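Local coordinates for protein apicoplast TIC22, putative (Plasmodium falciparum 3D7, PDB 4E6Z) that probably acts as a chaperone of the TIC import complex and is essential for bringing proteins into the apicoplast, the parasite's plastid, at residues L190-I202 with I210-I223. Sequence-based numbering, arbitrary orientation.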
loop_
_atom_site.group_PDB
_atom_site.type_symbol
_atom_site.label_atom_id
_atom_site.label_comp_id
_atom_site.label_asym_id
_atom_site.label_seq_id
_atom_site.Cartn_x
_atom_site.Cartn_y
_atom_site.Cartn_z
ATOM N N LEU A 190 -8.865 -12.058 3.137
ATOM C CA LEU A 190 -8.173 -11.111 2.265
ATOM C C LEU A 190 -7.920 -9.800 3.004
ATOM O O LEU A 190 -8.860 -9.096 3.373
ATOM C CB LEU A 190 -8.981 -10.848 0.994
ATOM C CG LEU A 190 -8.428 -9.737 0.098
ATOM C CD1 LEU A 190 -7.014 -10.067 -0.369
ATOM C CD2 LEU A 190 -9.349 -9.484 -1.086
HETATM N N MSE A 191 -6.649 -9.478 3.217
HETATM C CA MSE A 191 -6.289 -8.319 4.024
HETATM C C MSE A 191 -5.535 -7.246 3.243
HETATM O O MSE A 191 -6.127 -6.265 2.788
HETATM C CB MSE A 191 -5.474 -8.755 5.245
HETATM C CG MSE A 191 -6.314 -9.204 6.431
HETATM SE SE MSE A 191 -7.053 -7.709 7.454
HETATM C CE MSE A 191 -8.460 -7.121 6.229
ATOM N N TYR A 192 -4.228 -7.431 3.107
ATOM C CA TYR A 192 -3.388 -6.466 2.410
ATOM C C TYR A 192 -2.698 -7.136 1.234
ATOM O O TYR A 192 -1.545 -7.555 1.332
ATOM C CB TYR A 192 -2.361 -5.862 3.363
ATOM C CG TYR A 192 -2.978 -5.168 4.554
ATOM C CD1 TYR A 192 -3.357 -3.836 4.485
ATOM C CD2 TYR A 192 -3.185 -5.848 5.746
ATOM C CE1 TYR A 192 -3.925 -3.196 5.576
ATOM C CE2 TYR A 192 -3.748 -5.216 6.841
ATOM C CZ TYR A 192 -4.116 -3.890 6.751
ATOM O OH TYR A 192 -4.679 -3.261 7.836
ATOM N N PRO A 193 -3.414 -7.234 0.109
ATOM C CA PRO A 193 -2.966 -7.986 -1.066
ATOM C C PRO A 193 -1.685 -7.453 -1.718
ATOM O O PRO A 193 -1.490 -6.246 -1.872
ATOM C CB PRO A 193 -4.150 -7.853 -2.035
ATOM C CG PRO A 193 -4.878 -6.624 -1.583
ATOM C CD PRO A 193 -4.735 -6.615 -0.096
ATOM N N VAL A 194 -0.809 -8.382 -2.079
ATOM C CA VAL A 194 0.267 -8.116 -3.021
ATOM C C VAL A 194 0.283 -9.287 -3.996
ATOM O O VAL A 194 -0.104 -10.398 -3.636
ATOM C CB VAL A 194 1.639 -7.943 -2.330
ATOM C CG1 VAL A 194 1.727 -6.573 -1.660
ATOM C CG2 VAL A 194 1.867 -9.046 -1.314
ATOM N N PHE A 195 0.706 -9.032 -5.229
ATOM C CA PHE A 195 0.643 -10.036 -6.286
ATOM C C PHE A 195 2.031 -10.493 -6.725
ATOM O O PHE A 195 2.977 -9.707 -6.742
ATOM C CB PHE A 195 -0.115 -9.476 -7.494
ATOM C CG PHE A 195 -1.473 -8.925 -7.157
ATOM C CD1 PHE A 195 -2.604 -9.721 -7.254
ATOM C CD2 PHE A 195 -1.619 -7.610 -6.745
ATOM C CE1 PHE A 195 -3.853 -9.215 -6.941
ATOM C CE2 PHE A 195 -2.867 -7.096 -6.436
ATOM C CZ PHE A 195 -3.986 -7.900 -6.535
ATOM N N TYR A 196 2.151 -11.768 -7.086
ATOM C CA TYR A 196 3.401 -12.268 -7.656
ATOM C C TYR A 196 3.163 -13.405 -8.646
ATOM O O TYR A 196 2.096 -14.020 -8.658
ATOM C CB TYR A 196 4.377 -12.702 -6.557
ATOM C CG TYR A 196 4.124 -14.082 -5.998
ATOM C CD1 TYR A 196 4.878 -15.169 -6.421
ATOM C CD2 TYR A 196 3.137 -14.299 -5.048
ATOM C CE1 TYR A 196 4.654 -16.437 -5.917
ATOM C CE2 TYR A 196 2.905 -15.563 -4.537
ATOM C CZ TYR A 196 3.666 -16.629 -4.973
ATOM O OH TYR A 196 3.435 -17.888 -4.463
ATOM N N ALA A 197 4.167 -13.671 -9.477
ATOM C CA ALA A 197 4.093 -14.737 -10.471
ATOM C C ALA A 197 5.139 -15.812 -10.195
ATOM O O ALA A 197 6.267 -15.512 -9.795
ATOM C CB ALA A 197 4.264 -14.170 -11.871
ATOM N N GLU A 198 4.750 -17.062 -10.424
ATOM C CA GLU A 198 5.585 -18.226 -10.126
ATOM C C GLU A 198 6.994 -18.170 -10.711
ATOM O O GLU A 198 7.984 -18.355 -9.999
ATOM C CB GLU A 198 4.894 -19.496 -10.624
ATOM C CG GLU A 198 3.569 -19.788 -9.950
ATOM C CD GLU A 198 3.732 -20.416 -8.579
ATOM O OE1 GLU A 198 4.408 -19.814 -7.717
ATOM O OE2 GLU A 198 3.178 -21.515 -8.365
ATOM N N ASN A 199 7.081 -17.929 -12.012
ATOM C CA ASN A 199 8.353 -18.057 -12.715
ATOM C C ASN A 199 8.995 -16.719 -13.060
ATOM O O ASN A 199 9.748 -16.613 -14.027
ATOM C CB ASN A 199 8.162 -18.896 -13.980
ATOM C CG ASN A 199 7.710 -20.314 -13.675
ATOM O OD1 ASN A 199 8.465 -21.112 -13.118
ATOM N ND2 ASN A 199 6.470 -20.633 -14.033
ATOM N N LEU A 200 8.695 -15.705 -12.257
ATOM C CA LEU A 200 9.175 -14.349 -12.504
ATOM C C LEU A 200 10.182 -13.910 -11.443
ATOM O O LEU A 200 9.948 -14.075 -10.245
ATOM C CB LEU A 200 8.000 -13.369 -12.540
ATOM C CG LEU A 200 8.346 -11.923 -12.891
ATOM C CD1 LEU A 200 8.906 -11.843 -14.303
ATOM C CD2 LEU A 200 7.127 -11.034 -12.749
ATOM N N TYR A 201 11.301 -13.347 -11.889
ATOM C CA TYR A 201 12.347 -12.895 -10.980
ATOM C C TYR A 201 12.836 -11.492 -11.333
ATOM O O TYR A 201 12.540 -10.966 -12.406
ATOM C CB TYR A 201 13.533 -13.864 -10.999
ATOM C CG TYR A 201 13.188 -15.281 -10.602
ATOM C CD1 TYR A 201 13.348 -15.716 -9.293
ATOM C CD2 TYR A 201 12.703 -16.187 -11.539
ATOM C CE1 TYR A 201 13.036 -17.011 -8.928
ATOM C CE2 TYR A 201 12.384 -17.482 -11.182
ATOM C CZ TYR A 201 12.553 -17.889 -9.876
ATOM O OH TYR A 201 12.238 -19.179 -9.515
ATOM N N ILE A 202 13.580 -10.892 -10.409
ATOM C CA ILE A 202 14.318 -9.664 -10.674
ATOM C C ILE A 202 15.646 -9.719 -9.929
ATOM O O ILE A 202 15.760 -10.386 -8.902
ATOM C CB ILE A 202 13.549 -8.403 -10.236
ATOM C CG1 ILE A 202 13.129 -8.510 -8.767
ATOM C CG2 ILE A 202 12.343 -8.174 -11.132
ATOM C CD1 ILE A 202 12.648 -7.201 -8.175
ATOM N N ILE A 210 12.156 -12.540 -5.941
ATOM C CA ILE A 210 10.827 -12.537 -6.535
ATOM C C ILE A 210 10.144 -11.189 -6.327
ATOM O O ILE A 210 10.024 -10.717 -5.197
ATOM C CB ILE A 210 9.941 -13.659 -5.954
ATOM C CG1 ILE A 210 10.452 -15.027 -6.408
ATOM C CG2 ILE A 210 8.478 -13.460 -6.366
ATOM C CD1 ILE A 210 9.619 -16.188 -5.915
ATOM N N PRO A 211 9.699 -10.565 -7.426
ATOM C CA PRO A 211 9.027 -9.264 -7.369
ATOM C C PRO A 211 7.641 -9.401 -6.751
ATOM O O PRO A 211 6.883 -10.295 -7.129
ATOM C CB PRO A 211 8.899 -8.862 -8.844
ATOM C CG PRO A 211 9.755 -9.827 -9.610
ATOM C CD PRO A 211 9.791 -11.074 -8.803
ATOM N N LEU A 212 7.322 -8.518 -5.811
ATOM C CA LEU A 212 6.042 -8.538 -5.120
ATOM C C LEU A 212 5.311 -7.239 -5.431
ATOM O O LEU A 212 5.692 -6.177 -4.941
ATOM C CB LEU A 212 6.274 -8.649 -3.617
ATOM C CG LEU A 212 5.595 -9.794 -2.878
ATOM C CD1 LEU A 212 5.679 -11.075 -3.682
ATOM C CD2 LEU A 212 6.241 -9.958 -1.520
ATOM N N PHE A 213 4.261 -7.326 -6.244
ATOM C CA PHE A 213 3.616 -6.130 -6.774
ATOM C C PHE A 213 2.379 -5.730 -5.995
ATOM O O PHE A 213 1.527 -6.568 -5.698
ATOM C CB PHE A 213 3.238 -6.327 -8.244
ATOM C CG PHE A 213 4.404 -6.618 -9.135
ATOM C CD1 PHE A 213 5.065 -5.592 -9.792
ATOM C CD2 PHE A 213 4.844 -7.918 -9.317
ATOM C CE1 PHE A 213 6.143 -5.862 -10.617
ATOM C CE2 PHE A 213 5.915 -8.193 -10.137
ATOM C CZ PHE A 213 6.569 -7.165 -10.788
ATOM N N PHE A 214 2.278 -4.443 -5.677
ATOM C CA PHE A 214 1.062 -3.912 -5.080
ATOM C C PHE A 214 -0.038 -3.792 -6.129
ATOM O O PHE A 214 -1.201 -4.064 -5.847
ATOM C CB PHE A 214 1.319 -2.573 -4.377
ATOM C CG PHE A 214 1.885 -2.727 -2.996
ATOM C CD1 PHE A 214 1.049 -2.780 -1.891
ATOM C CD2 PHE A 214 3.251 -2.848 -2.802
ATOM C CE1 PHE A 214 1.567 -2.935 -0.615
ATOM C CE2 PHE A 214 3.774 -3.005 -1.532
ATOM C CZ PHE A 214 2.932 -3.052 -0.437
ATOM N N ASP A 215 0.337 -3.396 -7.342
ATOM C CA ASP A 215 -0.613 -3.320 -8.445
ATOM C C ASP A 215 -0.541 -4.545 -9.352
ATOM O O ASP A 215 0.517 -4.872 -9.892
ATOM C CB ASP A 215 -0.402 -2.044 -9.262
ATOM C CG ASP A 215 -0.898 -0.799 -8.541
ATOM O OD1 ASP A 215 -1.102 -0.865 -7.308
ATOM O OD2 ASP A 215 -1.085 0.242 -9.208
ATOM N N LEU A 216 -1.676 -5.220 -9.505
ATOM C CA LEU A 216 -1.780 -6.357 -10.403
ATOM C C LEU A 216 -1.302 -5.976 -11.801
ATOM O O LEU A 216 -0.558 -6.720 -12.436
ATOM C CB LEU A 216 -3.224 -6.863 -10.469
ATOM C CG LEU A 216 -3.491 -7.960 -11.511
ATOM C CD1 LEU A 216 -2.553 -9.143 -11.316
ATOM C CD2 LEU A 216 -4.942 -8.418 -11.476
ATOM N N GLU A 217 -1.730 -4.807 -12.269
ATOM C CA GLU A 217 -1.396 -4.352 -13.614
ATOM C C GLU A 217 0.111 -4.180 -13.826
ATOM O O GLU A 217 0.604 -4.322 -14.947
ATOM C CB GLU A 217 -2.160 -3.069 -13.967
ATOM C CG GLU A 217 -2.549 -2.205 -12.766
ATOM C CD GLU A 217 -3.830 -2.667 -12.081
ATOM O OE1 GLU A 217 -4.929 -2.432 -12.630
ATOM O OE2 GLU A 217 -3.737 -3.255 -10.984
ATOM N N ASP A 218 0.840 -3.885 -12.752
ATOM C CA ASP A 218 2.300 -3.827 -12.821
ATOM C C ASP A 218 2.878 -5.229 -13.013
ATOM O O ASP A 218 3.818 -5.423 -13.782
ATOM C CB ASP A 218 2.887 -3.188 -11.560
ATOM C CG ASP A 218 2.617 -1.688 -11.475
ATOM O OD1 ASP A 218 2.305 -1.064 -12.514
ATOM O OD2 ASP A 218 2.728 -1.132 -10.362
ATOM N N LEU A 219 2.312 -6.199 -12.301
ATOM C CA LEU A 219 2.725 -7.589 -12.416
ATOM C C LEU A 219 2.503 -8.102 -13.832
ATOM O O LEU A 219 3.426 -8.613 -14.466
ATOM C CB LEU A 219 1.966 -8.465 -11.414
ATOM C CG LEU A 219 2.157 -9.979 -11.578
ATOM C CD1 LEU A 219 3.622 -10.354 -11.463
ATOM C CD2 LEU A 219 1.324 -10.754 -10.564
ATOM N N LYS A 220 1.276 -7.962 -14.324
ATOM C CA LYS A 220 0.938 -8.389 -15.677
ATOM C C LYS A 220 1.822 -7.706 -16.711
ATOM O O LYS A 220 2.107 -8.265 -17.769
ATOM C CB LYS A 220 -0.538 -8.119 -15.978
ATOM C CG LYS A 220 -1.490 -9.087 -15.292
ATOM C CD LYS A 220 -2.944 -8.787 -15.622
ATOM C CE LYS A 220 -3.871 -9.802 -14.963
ATOM N NZ LYS A 220 -5.315 -9.448 -15.106
ATOM N N GLU A 221 2.257 -6.492 -16.398
ATOM C CA GLU A 221 3.110 -5.743 -17.304
ATOM C C GLU A 221 4.514 -6.335 -17.317
ATOM O O GLU A 221 5.164 -6.386 -18.362
ATOM C CB GLU A 221 3.152 -4.270 -16.899
ATOM C CG GLU A 221 3.443 -3.327 -18.046
ATOM C CD GLU A 221 2.696 -2.013 -17.917
ATOM O OE1 GLU A 221 2.376 -1.408 -18.963
ATOM O OE2 GLU A 221 2.416 -1.593 -16.773
ATOM N N ALA A 222 4.972 -6.788 -16.154
ATOM C CA ALA A 222 6.299 -7.383 -16.028
ATOM C C ALA A 222 6.336 -8.784 -16.644
ATOM O O ALA A 222 7.375 -9.241 -17.122
ATOM C CB ALA A 222 6.726 -7.423 -14.565
ATOM N N ILE A 223 5.192 -9.456 -16.623
ATOM C CA ILE A 223 5.054 -10.769 -17.232
ATOM C C ILE A 223 5.137 -10.665 -18.751
ATOM O O ILE A 223 5.839 -11.438 -19.396
ATOM C CB ILE A 223 3.721 -11.431 -16.836
ATOM C CG1 ILE A 223 3.757 -11.852 -15.366
ATOM C CG2 ILE A 223 3.439 -12.627 -17.720
ATOM C CD1 ILE A 223 2.410 -12.273 -14.812
HETATM O O HOH W 1 -2.425 -4.223 -3.245
HETATM O O HOH W 2 6.455 -12.259 -9.377
#
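F195 and F213 form an antiparallel hydrogen-bonded pair: F195 N reaches F213 O at 2.6 Å and F213 N reaches F195 O at 2.8 Å. N-H...O angles of 173° and 167° make both bonds nearly straight. Water continues the link to either side of this single bridge. Water 1 donates to P193 O and F214 O, whereas water 2 accepts from A197 N and donates to P211 O.

With CG anti to its carbonyl carbon, F195 directs its ring to the start of helix 216-227, where L216 CB sits over the ring centre, 4.0 Å from the centroid, in a CH-pi contact. F214 O meets the same ring edge-on. A second CH-pi contact places V194 CG1 over the F214 face, 3.7 Å from its centroid.

The L219 methyls divide their contacts: CD2 packs on F195 CB at 3.6 Å, CD1 on A197 CB and L200 CD2. Past the A197-L200 type I turn, I202 CG2 presses tightly on P211 CG (3.4 Å). Strand 238-242 flanks 193-203 across from 208-213. The axis of helix segment 216-223 runs nearly parallel to that of strand 193-197 (9°), 8.1 Å away at closest approach, backing a beta hairpin whose first strand is broken, within a mixed four-stranded sheet of the Tic22 fold.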